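Local coordinates for protein eEF1A lysine and N-terminal methyltransferase (Homo sapiens, PDB 5WCJ) that methylates elongation factor eEF1A at its N-terminal glycine and at a lysine, using S-adenosylmethionine, the former through its C-terminal domain, at residues K149-L154 / K180-L185. Sequence-based numbering, arbitrary orientation.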
loop_
_atom_site.group_PDB
_atom_site.type_symbol
_atom_site.label_atom_id
_atom_site.label_comp_id
_atom_site.label_asym_id
_atom_site.label_seq_id
_atom_site.Cartn_x
_atom_site.Cartn_y
_atom_site.Cartn_z
ATOM N N LYS A 149 -11.598 -3.195 10.666
ATOM C CA LYS A 149 -10.565 -2.355 11.295
ATOM C C LYS A 149 -9.807 -1.575 10.229
ATOM O O LYS A 149 -9.516 -0.393 10.429
ATOM C CB LYS A 149 -9.577 -3.178 12.128
ATOM C CG LYS A 149 -10.233 -3.989 13.238
ATOM C CD LYS A 149 -11.110 -3.111 14.122
ATOM C CE LYS A 149 -11.517 -3.855 15.390
ATOM N NZ LYS A 149 -12.601 -3.098 16.076
ATOM N N VAL A 150 -9.525 -2.230 9.096
ATOM C CA VAL A 150 -8.841 -1.568 7.963
ATOM C C VAL A 150 -9.718 -0.428 7.431
ATOM O O VAL A 150 -9.266 0.703 7.242
ATOM C CB VAL A 150 -8.484 -2.567 6.844
ATOM C CG1 VAL A 150 -7.884 -1.868 5.636
ATOM C CG2 VAL A 150 -7.530 -3.653 7.359
ATOM N N LYS A 151 -10.980 -0.718 7.201
ATOM C CA LYS A 151 -11.898 0.304 6.726
ATOM C C LYS A 151 -11.938 1.502 7.661
ATOM O O LYS A 151 -12.016 2.642 7.201
ATOM C CB LYS A 151 -13.301 -0.300 6.559
ATOM C CG LYS A 151 -14.400 0.714 6.222
ATOM C CD LYS A 151 -15.772 0.053 6.197
ATOM C CE LYS A 151 -16.873 1.094 6.356
ATOM N NZ LYS A 151 -18.210 0.520 6.018
ATOM N N SER A 152 -11.878 1.253 8.967
ATOM C CA SER A 152 -11.992 2.326 9.957
ATOM C C SER A 152 -10.796 3.303 9.941
ATOM O O SER A 152 -10.941 4.427 10.413
ATOM C CB SER A 152 -12.261 1.768 11.378
ATOM O OG SER A 152 -11.074 1.329 12.014
ATOM N N ILE A 153 -9.641 2.896 9.385
ATOM C CA ILE A 153 -8.487 3.771 9.281
ATOM C C ILE A 153 -8.179 4.248 7.879
ATOM O O ILE A 153 -7.094 4.781 7.643
ATOM C CB ILE A 153 -7.219 3.182 9.948
ATOM C CG1 ILE A 153 -6.810 1.812 9.370
ATOM C CG2 ILE A 153 -7.435 3.111 11.462
ATOM C CD1 ILE A 153 -5.372 1.440 9.696
ATOM N N LEU A 154 -9.123 4.075 6.965
ATOM C CA LEU A 154 -8.949 4.514 5.592
ATOM C C LEU A 154 -9.821 5.756 5.403
ATOM O O LEU A 154 -10.938 5.811 5.886
ATOM C CB LEU A 154 -9.360 3.401 4.617
ATOM C CG LEU A 154 -9.078 3.607 3.125
ATOM C CD1 LEU A 154 -7.600 3.503 2.778
ATOM C CD2 LEU A 154 -9.865 2.618 2.283
ATOM N N LYS A 180 -15.227 -7.774 -0.943
ATOM C CA LYS A 180 -16.296 -7.010 -1.589
ATOM C C LYS A 180 -17.416 -6.630 -0.602
ATOM O O LYS A 180 -17.983 -5.545 -0.713
ATOM C CB LYS A 180 -16.856 -7.775 -2.806
ATOM C CG LYS A 180 -17.581 -6.882 -3.803
ATOM C CD LYS A 180 -18.006 -7.647 -5.047
ATOM N N ALA A 181 -17.698 -7.499 0.366
ATOM C CA ALA A 181 -18.663 -7.194 1.442
ATOM C C ALA A 181 -18.299 -5.925 2.222
ATOM O O ALA A 181 -19.170 -5.172 2.618
ATOM C CB ALA A 181 -18.779 -8.360 2.404
ATOM N N VAL A 182 -17.006 -5.698 2.441
ATOM C CA VAL A 182 -16.533 -4.530 3.183
ATOM C C VAL A 182 -16.140 -3.382 2.259
ATOM O O VAL A 182 -16.364 -2.228 2.627
ATOM C CB VAL A 182 -15.356 -4.926 4.103
ATOM C CG1 VAL A 182 -14.839 -3.722 4.903
ATOM C CG2 VAL A 182 -15.772 -6.059 5.037
ATOM N N PHE A 183 -15.577 -3.692 1.070
ATOM C CA PHE A 183 -15.160 -2.706 0.074
ATOM C C PHE A 183 -15.895 -2.976 -1.236
ATOM O O PHE A 183 -15.414 -3.738 -2.093
ATOM C CB PHE A 183 -13.649 -2.748 -0.150
ATOM C CG PHE A 183 -12.849 -2.453 1.083
ATOM C CD1 PHE A 183 -12.514 -1.144 1.415
ATOM C CD2 PHE A 183 -12.440 -3.470 1.911
ATOM C CE1 PHE A 183 -11.786 -0.863 2.565
ATOM C CE2 PHE A 183 -11.709 -3.209 3.057
ATOM C CZ PHE A 183 -11.380 -1.905 3.388
ATOM N N PRO A 184 -17.067 -2.350 -1.410
ATOM C CA PRO A 184 -17.902 -2.789 -2.544
ATOM C C PRO A 184 -17.393 -2.422 -3.945
ATOM O O PRO A 184 -17.827 -3.023 -4.927
ATOM C CB PRO A 184 -19.293 -2.200 -2.240
ATOM C CG PRO A 184 -19.143 -1.306 -1.063
ATOM C CD PRO A 184 -17.795 -1.514 -0.434
ATOM N N LEU A 185 -16.459 -1.489 -4.055
ATOM C CA LEU A 185 -15.838 -1.214 -5.335
ATOM C C LEU A 185 -14.501 -1.960 -5.358
ATOM O O LEU A 185 -13.613 -1.626 -4.570
ATOM C CB LEU A 185 -15.647 0.278 -5.484
ATOM C CG LEU A 185 -15.031 0.773 -6.785
ATOM C CD1 LEU A 185 -15.865 0.327 -7.967
ATOM C CD2 LEU A 185 -14.868 2.282 -6.776
HETATM O O HOH W 1 -18.382 -0.884 3.658
#
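The far end of the Phe183 ring packs against the last turn of helix 144-152, where CZ lies 4.0 Å from the backbone N of Lys151 and 4.2 Å from Val150 CG1. Phe183 CE1 meets Leu154 CD2 at 4.0 Å, the two side chains running at a slant to each other. Although Phe183 leaves the backbone pointing to one side of the other segment, chi1 of -60° sets CG anti to the carbonyl carbon, and the ring end comes nearer to the helix. Buried Val150, Leu154 and Phe183 form the enclosed apolar side, which continues into the sheet through Ile121, Phe123 and Phe160. The other side is partly polar and meets solvent. Lys151, exposed and extended, lays its CD 4.1 Å from Val182 CG1, and its ammonium group gives a hydrogen bond to a water (NZ to water O, 2.8 Å) that in turn donates to Val182 O, tying the ends of the two helices together. Linked through strand 158-164, helices 144-152 and 169-182 pack side by side at their C-terminal ends on one face of the central sheet, a pairing characteristic of the Rossmann-like fold of class I methyltransferases.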